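Local structure of uncharacterized protein (Bacteroides ovatus, 4QEY) at residues 31-37 against 72-78; 12-16 against 126-130. The protein is of unknown function but belongs to a family of PLAT/LH2- and C2-like lipoproteins, which suggests a possible role in calcium binding that remains unproven. All blocks are in the same frame, centred on the assembly; numbering follows the deposited sequence.

Interaction 1 of 2, residues 31-37 against 72-78; sequences AFGAANT and EGSMMTC
Backbone hydrogen bonds pair strands 31-36 and 73-78 antiparallel (axes 4.4 Å apart at closest, 163°). G33 N to T77 O spans 3.1 Å and T77 N to G33 O 2.8 Å. At the next such pair A35 N gives to M75 O at 2.9 Å, while A35 O accepts from S74 N (2.7 Å) and M75 N (3.3 Å). S74 and M75 thus both face A35, a classic beta bulge that breaks the regular ladder and shifts the register by one, pairing N36 with G73; T37 N reaches E72 O at 3.0 Å. F32 (chi1 m) has C78 SG over one ring face, 4.1 Å from its centroid, a Cys sulfur-aromatic contact; SE of selenomethionine M76 lies obliquely 5.4 Å from that centroid, a Met-aromatic contact, and M76 CE is 3.9 Å from A34 CB. These backbone polar groups are satisfied within the sheet, while F32, A34, M76 and C78 present one apolar face, sulfur and selenium included, toward I15 and C67 of the opposite sheet.

Interaction 2 of 2, residues 12-16 against 126-130; sequences VHKIV and VSTTS. With EDO (1,2-ethanediol), chain O.
A lone side-chain hydrogen bond joins segments without backbone pairing: H13 ND1 and T128 OG1 lie 2.6 Å apart, and either could be donor. The touching parts (CA 13 to 15 against CA 126 to 129) run 165° apart, with H13 CA 6.8 Å from T128 CA, too wide for neighbouring strands. H13 (chi1 m, chi2 -112°) brings its ring edge to T128 (chi1 p), with CE1 4.0 Å from T129 CG2. H13 NE2 is hydrogen-bonded to T9 O, and T128 OG1 also to M76 N. I15 (chi1 m, chi2 t) has its CA-to-CB bond toward 126-130, its CD1 3.6 Å from V126 O and CG1 4.0 Å from T128 CG2. K14 points away, and its all-t side chain hydrogen-bonds through NZ to O2 of a 1,2-ethanediol, probably from the crystallisation liquor (2.8 Å). In this face-to-face packing of a beta sandwich, strand 13-21, between 64-68 and 92-101, meets the end of strand 121-127, next to 73-84 in the other sheet, and loop residue T128 just after it.

From the N terminus, the chain enters strand 13-21 of one sheet, crosses to strand 26-36 of the other, passes through strand 64-68 of the first and comes back to the second in 73-84, so that interaction 1 closes a loop with 34 residues between its segments. That loop lies wholly within the much longer one closed by interaction 2, where the end of strand 121-127 returns to the first strand. The first contact knits neighbours within a sheet; the second spans the two sheets. They meet along strand 73-84, whose other edge pairs with 121-127: C78 N lies 2.8 Å from V126 O and M76 O 3.0 Å from S127 OG, both probable hydrogen bonds.

Interaction 1 of 2, residues 31-37 against 72-78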
loop_
_atom_site.group_PDB
_atom_site.type_symbol
_atom_site.label_atom_id
_atom_site.label_comp_id
_atom_site.label_asym_id
_atom_site.label_seq_id
_atom_site.Cartn_x
_atom_site.Cartn_y
_atom_site.Cartn_z
ATOM N N ALA A 31 4.903 -1.095 3.368
ATOM C CA ALA A 31 5.767 0.003 3.757
ATOM C C ALA A 31 5.502 1.194 2.861
ATOM O O ALA A 31 5.416 1.043 1.645
ATOM C CB ALA A 31 7.231 -0.418 3.693
ATOM N N PHE A 32 5.321 2.367 3.469
ATOM C CA PHE A 32 5.076 3.639 2.785
ATOM C C PHE A 32 6.188 4.620 3.073
ATOM O O PHE A 32 6.683 4.721 4.211
ATOM C CB PHE A 32 3.742 4.262 3.193
ATOM C CG PHE A 32 2.494 3.443 2.990
ATOM C CD1 PHE A 32 2.062 2.555 3.969
ATOM C CD2 PHE A 32 1.681 3.651 1.880
ATOM C CE1 PHE A 32 0.867 1.849 3.819
ATOM C CE2 PHE A 32 0.471 2.964 1.737
ATOM C CZ PHE A 32 0.068 2.065 2.711
ATOM N N GLY A 33 6.575 5.326 2.025
ATOM C CA GLY A 33 7.598 6.358 2.056
ATOM C C GLY A 33 7.177 7.485 1.146
ATOM O O GLY A 33 6.545 7.236 0.115
ATOM N N ALA A 34 7.492 8.727 1.527
ATOM C CA ALA A 34 7.116 9.871 0.725
ATOM C C ALA A 34 8.150 10.997 0.800
ATOM O O ALA A 34 9.025 11.023 1.681
ATOM C CB ALA A 34 5.762 10.389 1.169
ATOM N N ALA A 35 8.025 11.932 -0.147
ATOM C CA ALA A 35 8.871 13.111 -0.264
ATOM C C ALA A 35 8.033 14.369 -0.439
ATOM O O ALA A 35 6.999 14.332 -1.112
ATOM C CB ALA A 35 9.815 12.951 -1.446
ATOM N N ASN A 36 8.476 15.480 0.182
ATOM C CA ASN A 36 7.861 16.803 0.045
ATOM C C ASN A 36 8.795 17.687 -0.747
ATOM O O ASN A 36 9.944 17.306 -0.999
ATOM C CB ASN A 36 7.501 17.450 1.412
ATOM C CG ASN A 36 6.148 17.080 2.000
ATOM O OD1 ASN A 36 5.308 16.445 1.376
ATOM N ND2 ASN A 36 5.876 17.498 3.215
ATOM N N THR A 37 8.312 18.867 -1.137
ATOM C CA THR A 37 9.124 19.846 -1.856
ATOM C C THR A 37 10.218 20.402 -0.895
ATOM O O THR A 37 11.274 20.836 -1.356
ATOM C CB THR A 37 8.242 20.959 -2.449
ATOM O OG1 THR A 37 7.555 21.663 -1.407
ATOM C CG2 THR A 37 7.245 20.425 -3.471
ATOM N N GLU A 72 2.163 19.773 0.304
ATOM C CA GLU A 72 3.421 20.009 -0.409
ATOM C C GLU A 72 4.149 18.699 -0.775
ATOM O O GLU A 72 5.337 18.733 -1.114
ATOM C CB GLU A 72 4.351 20.912 0.420
ATOM C CG GLU A 72 4.190 22.399 0.115
ATOM C CD GLU A 72 2.851 23.068 0.367
ATOM O OE1 GLU A 72 2.153 22.690 1.335
ATOM O OE2 GLU A 72 2.533 24.031 -0.368
ATOM N N GLY A 73 3.409 17.589 -0.785
ATOM C CA GLY A 73 3.914 16.277 -1.173
ATOM C C GLY A 73 4.296 16.242 -2.637
ATOM O O GLY A 73 3.593 16.822 -3.467
ATOM N N SER A 74 5.422 15.590 -2.964
ATOM C CA SER A 74 5.924 15.501 -4.337
ATOM C C SER A 74 5.926 14.050 -4.852
ATOM O O SER A 74 5.943 13.836 -6.069
ATOM C CB SER A 74 7.332 16.085 -4.429
ATOM O OG SER A 74 8.271 15.391 -3.621
HETATM N N MSE A 75 5.878 13.063 -3.938
HETATM C CA MSE A 75 5.908 11.645 -4.294
HETATM C C MSE A 75 5.586 10.739 -3.119
HETATM O O MSE A 75 5.972 11.049 -1.993
HETATM C CB MSE A 75 7.320 11.300 -4.794
HETATM C CG MSE A 75 7.407 9.964 -5.469
HETATM SE SE MSE A 75 9.064 9.105 -5.062
HETATM C CE MSE A 75 8.744 8.658 -3.093
HETATM N N MSE A 76 4.945 9.590 -3.386
HETATM C CA MSE A 76 4.713 8.547 -2.386
HETATM C C MSE A 76 4.904 7.169 -3.028
HETATM O O MSE A 76 4.468 6.955 -4.163
HETATM C CB MSE A 76 3.341 8.633 -1.703
HETATM C CG MSE A 76 3.177 7.535 -0.636
HETATM SE SE MSE A 76 1.601 7.583 0.447
HETATM C CE MSE A 76 2.060 9.112 1.451
ATOM N N THR A 77 5.556 6.250 -2.298
ATOM C CA THR A 77 5.793 4.876 -2.735
ATOM C C THR A 77 5.234 3.907 -1.703
ATOM O O THR A 77 5.338 4.133 -0.497
ATOM C CB THR A 77 7.292 4.622 -2.981
ATOM O OG1 THR A 77 7.731 5.528 -3.982
ATOM C CG2 THR A 77 7.587 3.207 -3.460
ATOM N N CYS A 78 4.637 2.830 -2.192
ATOM C CA CYS A 78 4.129 1.749 -1.370
ATOM C C CYS A 78 4.739 0.457 -1.852
ATOM O O CYS A 78 4.584 0.088 -3.016
ATOM C CB CYS A 78 2.604 1.691 -1.375
ATOM S SG CYS A 78 1.921 0.329 -0.395
#

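Interaction 2 of 2, residues 12-16 against 126-130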
loop_
_atom_site.group_PDB
_atom_site.type_symbol
_atom_site.label_atom_id
_atom_site.label_comp_id
_atom_site.label_asym_id
_atom_site.label_seq_id
_atom_site.Cartn_x
_atom_site.Cartn_y
_atom_site.Cartn_z
ATOM N N VAL A 12 -1.481 16.523 -2.279
ATOM C CA VAL A 12 -1.642 15.492 -1.255
ATOM C C VAL A 12 -1.497 14.134 -1.941
ATOM O O VAL A 12 -2.410 13.678 -2.640
ATOM C CB VAL A 12 -2.971 15.607 -0.446
ATOM C CG1 VAL A 12 -3.106 14.473 0.582
ATOM C CG2 VAL A 12 -3.088 16.963 0.238
ATOM N N HIS A 13 -0.320 13.523 -1.778
ATOM C CA HIS A 13 -0.000 12.191 -2.289
ATOM C C HIS A 13 -0.534 11.174 -1.298
ATOM O O HIS A 13 -0.251 11.292 -0.104
ATOM C CB HIS A 13 1.505 12.036 -2.532
ATOM C CG HIS A 13 1.998 12.801 -3.716
ATOM N ND1 HIS A 13 2.445 12.156 -4.845
ATOM C CD2 HIS A 13 2.044 14.133 -3.930
ATOM C CE1 HIS A 13 2.795 13.107 -5.694
ATOM N NE2 HIS A 13 2.572 14.312 -5.185
ATOM N N LYS A 14 -1.371 10.233 -1.779
ATOM C CA LYS A 14 -2.048 9.235 -0.956
ATOM C C LYS A 14 -2.064 7.886 -1.648
ATOM O O LYS A 14 -2.258 7.818 -2.854
ATOM C CB LYS A 14 -3.488 9.715 -0.675
ATOM C CG LYS A 14 -4.385 8.810 0.177
ATOM C CD LYS A 14 -5.750 9.449 0.279
ATOM C CE LYS A 14 -6.756 8.685 1.088
ATOM N NZ LYS A 14 -8.062 9.400 1.100
ATOM N N ILE A 15 -1.844 6.812 -0.884
ATOM C CA ILE A 15 -1.903 5.445 -1.383
ATOM C C ILE A 15 -2.800 4.654 -0.424
ATOM O O ILE A 15 -2.584 4.662 0.790
ATOM C CB ILE A 15 -0.517 4.767 -1.606
ATOM C CG1 ILE A 15 0.319 5.528 -2.675
ATOM C CG2 ILE A 15 -0.708 3.300 -2.021
ATOM C CD1 ILE A 15 1.724 5.005 -2.965
ATOM N N VAL A 16 -3.832 4.007 -0.985
ATOM C CA VAL A 16 -4.761 3.163 -0.246
ATOM C C VAL A 16 -4.518 1.709 -0.668
ATOM O O VAL A 16 -4.478 1.394 -1.866
ATOM C CB VAL A 16 -6.239 3.595 -0.450
ATOM C CG1 VAL A 16 -7.197 2.713 0.363
ATOM C CG2 VAL A 16 -6.438 5.062 -0.092
ATOM N N VAL A 126 4.121 0.180 -5.818
ATOM C CA VAL A 126 3.285 1.164 -6.530
ATOM C C VAL A 126 3.628 2.564 -6.028
ATOM O O VAL A 126 3.774 2.776 -4.825
ATOM C CB VAL A 126 1.762 0.857 -6.368
ATOM C CG1 VAL A 126 0.895 1.833 -7.169
ATOM C CG2 VAL A 126 1.439 -0.583 -6.767
ATOM N N SER A 127 3.741 3.513 -6.944
ATOM C CA SER A 127 4.064 4.893 -6.622
ATOM C C SER A 127 3.045 5.841 -7.264
ATOM O O SER A 127 2.357 5.448 -8.217
ATOM C CB SER A 127 5.482 5.213 -7.090
ATOM O OG SER A 127 5.863 6.536 -6.752
ATOM N N THR A 128 2.939 7.084 -6.736
ATOM C CA THR A 128 2.044 8.119 -7.275
ATOM C C THR A 128 2.658 8.782 -8.508
ATOM O O THR A 128 1.924 9.377 -9.285
ATOM C CB THR A 128 1.728 9.190 -6.216
ATOM O OG1 THR A 128 2.955 9.724 -5.712
ATOM C CG2 THR A 128 0.876 8.666 -5.061
ATOM N N THR A 129 3.997 8.684 -8.688
ATOM C CA THR A 129 4.743 9.340 -9.776
ATOM C C THR A 129 5.371 8.341 -10.795
ATOM O O THR A 129 6.292 8.723 -11.534
ATOM C CB THR A 129 5.860 10.206 -9.173
ATOM O OG1 THR A 129 6.736 9.376 -8.421
ATOM C CG2 THR A 129 5.328 11.336 -8.305
ATOM N N SER A 130 4.861 7.095 -10.860
ATOM C CA SER A 130 5.322 6.085 -11.823
ATOM C C SER A 130 4.986 6.541 -13.238
ATOM O O SER A 130 3.844 6.927 -13.487
ATOM C CB SER A 130 4.680 4.733 -11.536
ATOM O OG SER A 130 4.723 4.405 -10.161
HETATM C C1 EDO O . -10.755 8.957 -2.113
HETATM O O1 EDO O . -10.287 7.876 -1.315
HETATM C C2 EDO O . -9.534 9.700 -2.657
HETATM O O2 EDO O . -8.730 10.099 -1.548
#